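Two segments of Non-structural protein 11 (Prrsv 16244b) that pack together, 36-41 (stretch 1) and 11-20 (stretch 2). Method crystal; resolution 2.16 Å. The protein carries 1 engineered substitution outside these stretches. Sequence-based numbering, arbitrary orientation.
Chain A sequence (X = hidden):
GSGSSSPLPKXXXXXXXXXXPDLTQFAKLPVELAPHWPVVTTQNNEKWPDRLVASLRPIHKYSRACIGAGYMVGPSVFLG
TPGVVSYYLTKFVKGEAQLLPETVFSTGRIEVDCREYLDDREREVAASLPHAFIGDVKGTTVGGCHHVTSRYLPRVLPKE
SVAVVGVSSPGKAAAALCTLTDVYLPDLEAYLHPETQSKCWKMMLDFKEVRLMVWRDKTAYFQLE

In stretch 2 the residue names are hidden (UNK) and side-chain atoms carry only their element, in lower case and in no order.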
# COMPACT_ATOMS: atom_id res chain seq x y z
N HIS A 36 -36.69 -15.66 10.81
CA HIS A 36 -35.63 -16.64 11.10
C HIS A 36 -34.37 -16.50 10.24
O HIS A 36 -33.47 -17.33 10.35
CB HIS A 36 -36.24 -18.03 10.97
CG HIS A 36 -37.49 -18.20 11.77
ND1 HIS A 36 -38.73 -18.39 11.20
CD2 HIS A 36 -37.70 -18.14 13.11
CE1 HIS A 36 -39.65 -18.48 12.15
NE2 HIS A 36 -39.05 -18.33 13.31
N TRP A 37 -34.31 -15.46 9.41
CA TRP A 37 -33.16 -15.20 8.53
C TRP A 37 -32.75 -13.74 8.60
O TRP A 37 -33.61 -12.89 8.79
CB TRP A 37 -33.53 -15.55 7.09
CG TRP A 37 -33.59 -17.00 6.86
CD1 TRP A 37 -34.68 -17.81 6.98
CD2 TRP A 37 -32.50 -17.85 6.51
NE1 TRP A 37 -34.34 -19.10 6.71
CE2 TRP A 37 -33.00 -19.16 6.42
CE3 TRP A 37 -31.13 -17.63 6.26
CZ2 TRP A 37 -32.20 -20.25 6.09
CZ3 TRP A 37 -30.34 -18.71 5.92
CH2 TRP A 37 -30.88 -20.01 5.84
N PRO A 38 -31.45 -13.44 8.45
CA PRO A 38 -31.13 -12.03 8.21
C PRO A 38 -31.76 -11.57 6.89
O PRO A 38 -31.59 -12.25 5.86
CB PRO A 38 -29.59 -12.02 8.12
CG PRO A 38 -29.15 -13.30 8.73
CD PRO A 38 -30.25 -14.29 8.46
N VAL A 39 -32.50 -10.47 6.91
CA VAL A 39 -33.18 -10.01 5.70
C VAL A 39 -32.83 -8.55 5.39
O VAL A 39 -32.79 -7.71 6.28
CB VAL A 39 -34.71 -10.21 5.77
CG1 VAL A 39 -35.07 -11.68 5.58
CG2 VAL A 39 -35.29 -9.67 7.08
N VAL A 40 -32.56 -8.28 4.12
CA VAL A 40 -32.40 -6.93 3.62
C VAL A 40 -33.75 -6.55 3.04
O VAL A 40 -34.38 -7.34 2.34
CB VAL A 40 -31.25 -6.78 2.60
CG1 VAL A 40 -31.37 -7.74 1.42
CG2 VAL A 40 -31.15 -5.33 2.11
N THR A 41 -34.21 -5.34 3.36
CA THR A 41 -35.60 -4.97 3.15
C THR A 41 -35.77 -3.46 3.21
O THR A 41 -34.89 -2.76 3.71
CB THR A 41 -36.50 -5.63 4.22
OG1 THR A 41 -37.88 -5.36 3.95
CG2 THR A 41 -36.14 -5.14 5.64
N UNK A 11 -23.37 -4.60 -1.46
CA UNK A 11 -23.34 -3.84 -0.20
C UNK A 11 -23.98 -4.67 0.91
O UNK A 11 -23.40 -4.83 2.00
c UNK A 11 -24.42 -1.89 1.03
c UNK A 11 -23.20 -1.49 -1.10
c UNK A 11 -24.06 -2.48 -0.33
N UNK A 12 -25.18 -5.17 0.65
CA UNK A 12 -25.90 -6.02 1.61
C UNK A 12 -25.14 -7.32 1.87
O UNK A 12 -25.02 -7.72 3.02
c UNK A 12 -27.32 -6.31 1.13
N UNK A 13 -24.63 -7.96 0.80
CA UNK A 13 -23.88 -9.21 0.94
C UNK A 13 -22.69 -9.02 1.89
O UNK A 13 -22.48 -9.83 2.80
c UNK A 13 -23.35 -9.73 -0.39
c UNK A 13 -26.41 -10.61 -2.13
n UNK A 13 -25.59 -10.63 -3.15
n UNK A 13 -25.72 -10.31 -1.04
c UNK A 13 -24.33 -10.31 -2.72
c UNK A 13 -24.41 -10.10 -1.38
N UNK A 14 -21.95 -7.93 1.71
CA UNK A 14 -20.80 -7.63 2.57
C UNK A 14 -21.16 -7.46 4.05
O UNK A 14 -20.30 -7.63 4.90
n UNK A 14 -19.19 -5.51 -0.02
c UNK A 14 -20.06 -6.38 2.07
c UNK A 14 -19.44 -6.59 0.68
o UNK A 14 -19.21 -7.72 0.26
N UNK A 15 -22.42 -7.11 4.35
CA UNK A 15 -22.94 -7.08 5.73
C UNK A 15 -23.62 -8.39 6.19
O UNK A 15 -24.11 -8.47 7.31
c UNK A 15 -23.92 -5.91 5.89
c UNK A 15 -24.40 -3.46 5.62
c UNK A 15 -22.47 -4.20 7.01
c UNK A 15 -23.32 -4.51 5.79
N UNK A 16 -23.63 -9.41 5.34
CA UNK A 16 -24.19 -10.72 5.66
C UNK A 16 -25.67 -10.89 5.36
O UNK A 16 -26.31 -11.80 5.91
N UNK A 17 -26.22 -10.07 4.47
CA UNK A 17 -27.63 -10.14 4.11
C UNK A 17 -27.77 -10.51 2.64
O UNK A 17 -27.21 -9.83 1.76
c UNK A 17 -27.24 -7.56 7.82
c UNK A 17 -28.34 -8.47 5.87
c UNK A 17 -29.44 -8.78 6.67
c UNK A 17 -27.24 -7.87 6.47
c UNK A 17 -28.33 -8.81 4.42
c UNK A 17 -29.45 -8.46 8.02
c UNK A 17 -28.35 -7.85 8.60
N UNK A 18 -28.48 -11.61 2.39
CA UNK A 18 -28.73 -12.12 1.05
C UNK A 18 -30.22 -12.28 0.73
O UNK A 18 -30.62 -12.06 -0.41
c UNK A 18 -26.53 -13.41 1.03
c UNK A 18 -24.60 -13.34 2.48
o UNK A 18 -22.41 -13.25 1.60
c UNK A 18 -24.28 -13.32 0.10
c UNK A 18 -25.66 -13.37 -0.07
c UNK A 18 -25.97 -13.40 2.30
c UNK A 18 -28.02 -13.47 0.84
c UNK A 18 -23.77 -13.31 1.38
N UNK A 19 -31.01 -12.71 1.71
CA UNK A 19 -32.45 -12.89 1.52
C UNK A 19 -33.21 -11.58 1.67
O UNK A 19 -32.84 -10.74 2.47
c UNK A 19 -31.99 -17.57 2.62
c UNK A 19 -32.41 -18.02 1.38
c UNK A 19 -33.24 -15.83 0.88
c UNK A 19 -33.04 -17.15 0.51
c UNK A 19 -32.80 -15.35 2.11
c UNK A 19 -33.03 -13.92 2.51
c UNK A 19 -32.18 -16.24 2.99
N UNK A 20 -34.28 -11.43 0.89
CA UNK A 20 -35.22 -10.34 1.05
C UNK A 20 -36.63 -10.84 0.79
O UNK A 20 -36.86 -11.52 -0.21
c UNK A 20 -34.93 -9.21 0.07
o UNK A 20 -35.81 -8.13 0.32
O HOH W 1 -29.72 -13.41 4.28

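Position 11 opens on the last turn of a helix that began earlier in the chain. Its side chain is three carbons, one carrying the other two, and it stays out of reach of stretch 1; branching at the first carbon without oxygen makes it Val-11. Position 12 has a single side-chain carbon, directed toward stretch 1, where its CB lies 4.1 Å from Val-40 CG2. One carbon means Ala-12, a small contact surface on a buried helix face.

At position 13 one carbon leads to a five-membered ring of three carbons and two nitrogens, too far away to touch stretch 1. This is His-13, whose work is internal. Position 14 has two carbons, the second ending in one oxygen and one nitrogen, and also makes no contact. The forked shape alone would also fit a branched carbon chain or an acid, but one oxygen and one nitrogen on the second carbon make it Asn-14, its ND2 bonded elsewhere in the structure. Position 15 shows four carbons forked at the second, again out of reach: Leu-15.

Position 16 has no side-chain atoms at all, so it is Gly-16. Its phi is 89°, and a CB here would be jammed against the carbonyl oxygen of Leu-15; stretch 1 places nothing near that site. The demand for glycine is therefore set by the backbone, which closes the helix in a Schellman motif, with Gly-16 N bonded to His-13 O at 2.8 Å.

Position 17 carries one carbon and a ring of six carbons with no oxygen. The ring lies against Pro-38, and Val-39 N sits at its edge. It is Phe-17, whose CD2 is 3.6 Å from Pro-38 CB. Phe-17 N bonds to Ala-12 O at 3.0 Å, completing the motif, while His-13 ND1 donates to Phe-17 O at 3.2 Å and ties the turn together. Position 18 adds an oxygen to the same kind of ring, hence Tyr-18, with its CB pointing away from stretch 1. Its backbone still participates: water 1 accepts from Tyr-18 N at 2.9 Å and donates to Pro-38 O at 2.7 Å.

Position 19 is another six-carbon ring on one carbon, without oxygen, turned edge-on to a face of Trp-37, planes at 76° and centroids 5.0 Å apart. This is Phe-19; its CD2 is 3.7 Å from Trp-37 CE3. Position 20 has one carbon and one oxygen, the oxygen 2.6 Å from Val-40 O. It is Ser-20, and its OG donates that hydrogen bond.

The contact pairs one backbone hydrogen bond with one from a side chain, both to Val-40. Val-40 N donates to Phe-19 O at 3.0 Å, nearly straight at 161°, and Ser-20 OG caters to the carbonyl of the same valine. The rule is that both polar backbone atoms of Val-40 are met from across while its side chain packs on Ala-12 and Phe-17; water 1 links the backbones at Tyr-18 and Pro-38.

Stretch 2 (11-20) VAHNLGFYFS
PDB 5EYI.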